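Local coordinates for ABC transporter, substrate binding protein (Mannopine) (Agrobacterium fabrum, PDB 5L9S) that acts as the periplasmic solute-binding component of an ABC transporter, probably capturing the opine mannopine, at residues Ala73-Cys85 and Ala96-Ser108. Numbering follows the deposited sequence.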
ATOM      1  N   ALA A  73       2.125   5.476 -18.336  1.00 67.14           N
ATOM      2  CA  ALA A  73       2.712   6.785 -18.031  1.00 66.59           C
ATOM      3  C   ALA A  73       4.035   6.637 -17.232  1.00 66.81           C
ATOM      4  O   ALA A  73       5.039   7.253 -17.591  1.00 69.22           O
ATOM      5  CB  ALA A  73       1.707   7.636 -17.264  1.00 65.86           C
ATOM      6  N   HIS A  74       4.024   5.763 -16.201  1.00 56.72           N
ATOM      7  CA  HIS A  74       5.160   5.424 -15.359  1.00 53.16           C
ATOM      8  C   HIS A  74       6.256   4.768 -16.187  1.00 60.49           C
ATOM      9  O   HIS A  74       7.405   5.168 -16.064  1.00 61.57           O
ATOM     10  CB  HIS A  74       4.721   4.484 -14.228  1.00 49.69           C
ATOM     11  CG  HIS A  74       5.794   4.183 -13.226  1.00 50.86           C
ATOM     12  ND1 HIS A  74       6.100   5.072 -12.197  1.00 50.46           N
ATOM     13  CD2 HIS A  74       6.615   3.112 -13.134  1.00 52.00           C
ATOM     14  CE1 HIS A  74       7.082   4.509 -11.520  1.00 48.90           C
ATOM     15  NE2 HIS A  74       7.428   3.333 -12.039  1.00 50.39           N
ATOM     16  N   PHE A  75       5.911   3.793 -17.047  1.00 58.44           N
ATOM     17  CA  PHE A  75       6.883   3.088 -17.892  1.00 60.74           C
ATOM     18  C   PHE A  75       7.551   3.989 -18.944  1.00 68.58           C
ATOM     19  O   PHE A  75       8.636   3.661 -19.441  1.00 69.95           O
ATOM     20  CB  PHE A  75       6.231   1.879 -18.578  1.00 63.24           C
ATOM     21  CG  PHE A  75       5.489   0.892 -17.708  1.00 62.14           C
ATOM     22  CD1 PHE A  75       5.932   0.597 -16.422  1.00 61.94           C
ATOM     23  CD2 PHE A  75       4.389   0.196 -18.202  1.00 64.33           C
ATOM     24  CE1 PHE A  75       5.267  -0.341 -15.640  1.00 60.47           C
ATOM     25  CE2 PHE A  75       3.738  -0.759 -17.424  1.00 64.15           C
ATOM     26  CZ  PHE A  75       4.182  -1.019 -16.149  1.00 60.01           C
ATOM     27  N   ALA A  76       6.899   5.109 -19.289  1.00 66.61           N
ATOM     28  CA  ALA A  76       7.411   6.073 -20.262  1.00 70.39           C
ATOM     29  C   ALA A  76       8.519   6.944 -19.687  1.00 75.45           C
ATOM     30  O   ALA A  76       9.374   7.390 -20.447  1.00 80.29           O
ATOM     31  CB  ALA A  76       6.280   6.954 -20.766  1.00 72.06           C
ATOM     32  N   ILE A  77       8.497   7.203 -18.362  1.00 67.01           N
ATOM     33  CA  ILE A  77       9.449   8.067 -17.650  1.00 65.52           C
ATOM     34  C   ILE A  77      10.436   7.275 -16.767  1.00 68.86           C
ATOM     35  O   ILE A  77      11.337   7.868 -16.170  1.00 69.78           O
ATOM     36  CB  ILE A  77       8.703   9.183 -16.851  1.00 66.47           C
ATOM     37  CG1 ILE A  77       7.730   8.603 -15.790  1.00 63.64           C
ATOM     38  CG2 ILE A  77       7.985  10.125 -17.794  1.00 69.01           C
ATOM     39  CD1 ILE A  77       7.167   9.594 -14.752  1.00 66.71           C
ATOM     40  N   THR A  78      10.264   5.949 -16.678  1.00 64.09           N
ATOM     41  CA  THR A  78      11.118   5.087 -15.854  1.00 62.75           C
ATOM     42  C   THR A  78      11.754   3.990 -16.677  1.00 70.66           C
ATOM     43  O   THR A  78      11.278   3.651 -17.775  1.00 70.77           O
ATOM     44  CB  THR A  78      10.369   4.482 -14.613  1.00 62.36           C
ATOM     45  OG1 THR A  78       9.335   3.584 -15.028  1.00 63.61           O
ATOM     46  CG2 THR A  78       9.833   5.537 -13.642  1.00 53.91           C
ATOM     47  N   GLU A  79      12.830   3.418 -16.128  1.00 70.29           N
ATOM     48  CA  GLU A  79      13.543   2.313 -16.750  1.00 74.52           C
ATOM     49  C   GLU A  79      12.844   1.000 -16.437  1.00 80.85           C
ATOM     50  O   GLU A  79      12.259   0.862 -15.363  1.00 78.18           O
ATOM     51  CB  GLU A  79      14.987   2.266 -16.255  1.00 77.23           C
ATOM     52  CG  GLU A  79      15.988   2.265 -17.393  1.00 93.95           C
ATOM     53  CD  GLU A  79      17.417   2.128 -16.924  1.00118.11           C
ATOM     54  OE1 GLU A  79      17.918   0.980 -16.895  1.00108.51           O
ATOM     55  OE2 GLU A  79      18.016   3.157 -16.533  1.00111.52           O
ATOM     56  N   ASP A  80      12.906   0.040 -17.371  1.00 81.62           N
ATOM     57  CA  ASP A  80      12.332  -1.293 -17.204  1.00 81.20           C
ATOM     58  C   ASP A  80      13.320  -2.097 -16.343  1.00 86.97           C
ATOM     59  O   ASP A  80      14.444  -2.376 -16.773  1.00 89.70           O
ATOM     60  CB  ASP A  80      12.123  -1.949 -18.579  1.00 86.03           C
ATOM     61  CG  ASP A  80      11.295  -3.218 -18.595  1.00 92.41           C
ATOM     62  OD1 ASP A  80      11.053  -3.782 -17.515  1.00 87.15           O
ATOM     63  OD2 ASP A  80      10.941  -3.685 -19.706  1.00104.31           O
ATOM     64  N   LEU A  81      12.916  -2.407 -15.108  1.00 81.83           N
ATOM     65  CA  LEU A  81      13.755  -3.122 -14.152  1.00 82.30           C
ATOM     66  C   LEU A  81      13.793  -4.637 -14.345  1.00 86.69           C
ATOM     67  O   LEU A  81      14.651  -5.284 -13.745  1.00 86.87           O
ATOM     68  CB  LEU A  81      13.337  -2.771 -12.718  1.00 79.56           C
ATOM     69  CG  LEU A  81      14.071  -1.613 -12.061  1.00 85.24           C
ATOM     70  CD1 LEU A  81      13.424  -0.268 -12.423  1.00 85.75           C
ATOM     71  CD2 LEU A  81      14.067  -1.779 -10.552  1.00 85.06           C
ATOM     72  N   SER A  82      12.872  -5.199 -15.165  1.00 83.73           N
ATOM     73  CA  SER A  82      12.712  -6.629 -15.494  1.00 84.67           C
ATOM     74  C   SER A  82      14.032  -7.431 -15.589  1.00 89.77           C
ATOM     75  O   SER A  82      14.132  -8.491 -14.978  1.00 88.84           O
ATOM     76  CB  SER A  82      11.897  -6.793 -16.776  1.00 88.76           C
ATOM     77  OG  SER A  82      10.580  -6.304 -16.584  1.00 90.54           O
ATOM     78  N   ASP A  83      15.045  -6.908 -16.296  1.00 88.44           N
ATOM     79  CA  ASP A  83      16.354  -7.564 -16.395  1.00 91.94           C
ATOM     80  C   ASP A  83      17.057  -7.653 -15.023  1.00 93.22           C
ATOM     81  O   ASP A  83      17.448  -8.749 -14.619  1.00 93.93           O
ATOM     82  CB  ASP A  83      17.260  -6.957 -17.500  1.00 98.28           C
ATOM     83  CG  ASP A  83      17.512  -5.449 -17.537  1.00110.24           C
ATOM     84  OD1 ASP A  83      16.962  -4.724 -16.661  1.00106.37           O
ATOM     85  OD2 ASP A  83      18.228  -4.989 -18.463  1.00119.18           O
ATOM     86  N   PHE A  84      17.161  -6.512 -14.303  1.00 87.01           N
ATOM     87  CA  PHE A  84      17.753  -6.386 -12.960  1.00 85.60           C
ATOM     88  C   PHE A  84      17.055  -7.290 -11.920  1.00 87.93           C
ATOM     89  O   PHE A  84      17.708  -7.840 -11.032  1.00 86.47           O
ATOM     90  CB  PHE A  84      17.702  -4.906 -12.513  1.00 85.42           C
ATOM     91  CG  PHE A  84      17.856  -4.643 -11.030  1.00 84.44           C
ATOM     92  CD1 PHE A  84      19.113  -4.467 -10.465  1.00 89.21           C
ATOM     93  CD2 PHE A  84      16.741  -4.560 -10.202  1.00 82.76           C
ATOM     94  CE1 PHE A  84      19.255  -4.228  -9.093  1.00 87.87           C
ATOM     95  CE2 PHE A  84      16.885  -4.339  -8.830  1.00 83.36           C
ATOM     96  CZ  PHE A  84      18.140  -4.169  -8.285  1.00 83.03           C
ATOM     97  N   CYS A  85      15.727  -7.396 -12.037  1.00 85.05           N
ATOM     98  CA  CYS A  85      14.799  -8.142 -11.200  1.00 84.25           C
ATOM     99  C   CYS A  85      15.068  -9.637 -11.097  1.00 89.90           C
ATOM    100  O   CYS A  85      14.707 -10.252 -10.088  1.00 88.35           O
ATOM    101  CB  CYS A  85      13.378  -7.886 -11.687  1.00 84.31           C
ATOM    102  SG  CYS A  85      12.821  -6.178 -11.461  1.00 86.37           S
ATOM    103  N   ALA A  96       5.786 -12.231  -3.275  1.00 61.19           N
ATOM    104  CA  ALA A  96       5.493 -12.094  -4.711  1.00 61.45           C
ATOM    105  C   ALA A  96       5.430 -10.642  -5.229  1.00 64.14           C
ATOM    106  O   ALA A  96       4.982  -9.733  -4.514  1.00 62.96           O
ATOM    107  CB  ALA A  96       4.216 -12.839  -5.059  1.00 61.96           C
ATOM    108  N   ASP A  97       5.923 -10.436  -6.470  1.00 60.10           N
ATOM    109  CA  ASP A  97       5.930  -9.156  -7.189  1.00 59.14           C
ATOM    110  C   ASP A  97       6.772  -8.066  -6.501  1.00 60.05           C
ATOM    111  O   ASP A  97       6.510  -6.880  -6.679  1.00 56.99           O
ATOM    112  CB  ASP A  97       4.486  -8.666  -7.478  1.00 59.95           C
ATOM    113  CG  ASP A  97       3.621  -9.667  -8.232  1.00 76.11           C
ATOM    114  OD1 ASP A  97       4.098 -10.208  -9.270  1.00 78.61           O
ATOM    115  OD2 ASP A  97       2.459  -9.910  -7.789  1.00 81.89           O
ATOM    116  N   SER A  98       7.775  -8.478  -5.714  1.00 56.86           N
ATOM    117  CA  SER A  98       8.703  -7.567  -5.046  1.00 55.16           C
ATOM    118  C   SER A  98       9.611  -6.804  -6.003  1.00 59.41           C
ATOM    119  O   SER A  98      10.207  -5.806  -5.604  1.00 57.04           O
ATOM    120  CB  SER A  98       9.531  -8.304  -4.005  1.00 57.86           C
ATOM    121  OG  SER A  98       8.677  -8.480  -2.892  1.00 64.04           O
ATOM    122  N   CYS A  99       9.726  -7.260  -7.253  1.00 59.30           N
ATOM    123  CA  CYS A  99      10.570  -6.616  -8.258  1.00 61.66           C
ATOM    124  C   CYS A  99       9.907  -6.766  -9.628  1.00 66.68           C
ATOM    125  O   CYS A  99       9.919  -7.855 -10.218  1.00 70.63           O
ATOM    126  CB  CYS A  99      11.989  -7.193  -8.235  1.00 64.83           C
ATOM    127  SG  CYS A  99      13.299  -5.987  -8.607  1.00 70.62           S
ATOM    128  N   THR A 100       9.303  -5.674 -10.113  1.00 58.69           N
ATOM    129  CA  THR A 100       8.620  -5.652 -11.402  1.00 58.22           C
ATOM    130  C   THR A 100       9.245  -4.645 -12.368  1.00 64.05           C
ATOM    131  O   THR A 100      10.251  -4.006 -12.045  1.00 65.49           O
ATOM    132  CB  THR A 100       7.144  -5.369 -11.195  1.00 56.37           C
ATOM    133  OG1 THR A 100       6.993  -4.019 -10.758  1.00 57.50           O
ATOM    134  CG2 THR A 100       6.475  -6.359 -10.240  1.00 46.14           C
ATOM    135  N   ARG A 101       8.631  -4.493 -13.551  1.00 60.00           N
ATOM    136  CA  ARG A 101       9.035  -3.565 -14.601  1.00 61.26           C
ATOM    137  C   ARG A 101       9.162  -2.124 -14.075  1.00 64.62           C
ATOM    138  O   ARG A 101      10.148  -1.446 -14.349  1.00 65.78           O
ATOM    139  CB  ARG A 101       7.996  -3.629 -15.732  1.00 62.44           C
ATOM    140  CG  ARG A 101       8.158  -2.575 -16.838  1.00 79.41           C
ATOM    141  CD  ARG A 101       7.087  -2.733 -17.888  1.00 85.08           C
ATOM    142  NE  ARG A 101       7.279  -1.866 -19.047  1.00 92.60           N
ATOM    143  CZ  ARG A 101       6.416  -1.794 -20.059  1.00106.82           C
ATOM    144  NH1 ARG A 101       5.295  -2.511 -20.041  1.00 97.35           N
ATOM    145  NH2 ARG A 101       6.652  -0.985 -21.086  1.00 86.83           N
ATOM    146  N   GLY A 102       8.161  -1.693 -13.320  1.00 59.86           N
ATOM    147  CA  GLY A 102       8.075  -0.344 -12.782  1.00 58.38           C
ATOM    148  C   GLY A 102       8.882  -0.035 -11.544  1.00 60.98           C
ATOM    149  O   GLY A 102       9.029   1.140 -11.194  1.00 61.62           O
ATOM    150  N   GLY A 103       9.381  -1.069 -10.870  1.00 54.80           N
ATOM    151  CA  GLY A 103      10.187  -0.862  -9.674  1.00 52.40           C
ATOM    152  C   GLY A 103      10.174  -1.967  -8.644  1.00 52.51           C
ATOM    153  O   GLY A 103       9.467  -2.967  -8.803  1.00 49.30           O
ATOM    154  N   ALA A 104      10.981  -1.779  -7.569  1.00 47.94           N
ATOM    155  CA  ALA A 104      11.130  -2.724  -6.473  1.00 45.37           C
ATOM    156  C   ALA A 104      10.179  -2.353  -5.365  1.00 47.81           C
ATOM    157  O   ALA A 104       9.989  -1.171  -5.133  1.00 48.00           O
ATOM    158  CB  ALA A 104      12.559  -2.701  -5.960  1.00 46.73           C
ATOM    159  N   LYS A 105       9.589  -3.341  -4.660  1.00 41.31           N
ATOM    160  CA  LYS A 105       8.695  -3.049  -3.549  1.00 37.72           C
ATOM    161  C   LYS A 105       9.509  -2.514  -2.367  1.00 43.99           C
ATOM    162  O   LYS A 105      10.522  -3.101  -1.980  1.00 44.49           O
ATOM    163  CB  LYS A 105       7.887  -4.286  -3.118  1.00 36.42           C
ATOM    164  CG  LYS A 105       6.560  -3.942  -2.417  1.00 39.52           C
ATOM    165  CD  LYS A 105       5.319  -4.019  -3.371  1.00 43.76           C
ATOM    166  CE  LYS A 105       4.685  -5.393  -3.426  1.00 46.77           C
ATOM    167  NZ  LYS A 105       3.791  -5.580  -4.604  1.00 61.75           N
ATOM    168  N   LEU A 106       9.062  -1.395  -1.800  1.00 40.50           N
ATOM    169  CA  LEU A 106       9.710  -0.843  -0.628  1.00 39.36           C
ATOM    170  C   LEU A 106       8.970  -1.398   0.575  1.00 43.64           C
ATOM    171  O   LEU A 106       9.560  -2.119   1.381  1.00 45.63           O
ATOM    172  CB  LEU A 106       9.664   0.686  -0.649  1.00 38.73           C
ATOM    173  CG  LEU A 106      10.372   1.358   0.491  1.00 43.52           C
ATOM    174  CD1 LEU A 106      11.876   1.355   0.288  1.00 45.42           C
ATOM    175  CD2 LEU A 106       9.882   2.759   0.658  1.00 45.91           C
ATOM    176  N   GLN A 107       7.672  -1.091   0.684  1.00 36.67           N
ATOM    177  CA  GLN A 107       6.841  -1.524   1.807  1.00 35.41           C
ATOM    178  C   GLN A 107       5.379  -1.497   1.385  1.00 44.08           C
ATOM    179  O   GLN A 107       5.038  -0.765   0.454  1.00 44.74           O
ATOM    180  CB  GLN A 107       7.077  -0.635   3.049  1.00 35.11           C
ATOM    181  CG  GLN A 107       7.016   0.877   2.799  1.00 45.60           C
ATOM    182  CD  GLN A 107       5.659   1.521   2.648  1.00 59.38           C
ATOM    183  OE1 GLN A 107       5.589   2.689   2.258  1.00 52.75           O
ATOM    184  NE2 GLN A 107       4.552   0.826   2.935  1.00 55.22           N
ATOM    185  N   SER A 108       4.508  -2.231   2.100  1.00 41.33           N
ATOM    186  CA  SER A 108       3.076  -2.253   1.783  1.00 39.92           C
ATOM    187  C   SER A 108       2.207  -1.941   3.004  1.00 42.16           C
ATOM    188  O   SER A 108       2.583  -2.176   4.149  1.00 42.14           O
ATOM    189  CB  SER A 108       2.660  -3.561   1.113  1.00 43.80           C
ATOM    190  OG  SER A 108       3.232  -3.755  -0.165  1.00 53.25           O
TER
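Arg101 lays its guanidinium over one face of the Phe75 ring, the planes only 10° apart and the centres 3.9 Å from each other. Its chain leaves the backbone with CG anti to N (chi1 172°) and stays extended to NE, which carries CD over the middle of the ring, 3.6 Å from the centroid. The overlap is thus a CH-pi contact at CD followed by an off-centre cation-pi contact at CZ. Asp80 lines the aliphatic part of the same arginine, yet its OD2 is 4.1 Å from Arg101 NE and well out of the guanidinium plane, so any attraction is probably electrostatic only, with no N-H pointed at the oxygen. Asp80 OD1 instead accepts from Ser82 OG at 2.7 Å and from Ser82 N, the second a capping bond at the start of the weakly bonded helix 82-85.

Arg101 and Gly102 form the two-residue turn of a beta-hairpin, in which Thr100 and Gly103 pair through both backbone bonds; its second strand continues into the central sheet of this periplasmic binding protein. Residues 73-85 hold this turn with two hydrogen bonds. His74 NE2 donates in its ring plane to a lone pair of Gly102 O (2.8 Å, 160° at the hydrogen), and Leu81 N donates to Arg101 O at 3.0 Å.

Farther along, Cys85 SG and Cys99 SG, the pair seen as a disulfide in this protein, are modelled 2.9 Å apart, too long for the bond and too short for two unbonded sulfurs, so the separation is doubtful. Phe84, which also meets Phe88 and helix 247-258, approaches Cys99 SG obliquely with CE2 at 4.0 Å.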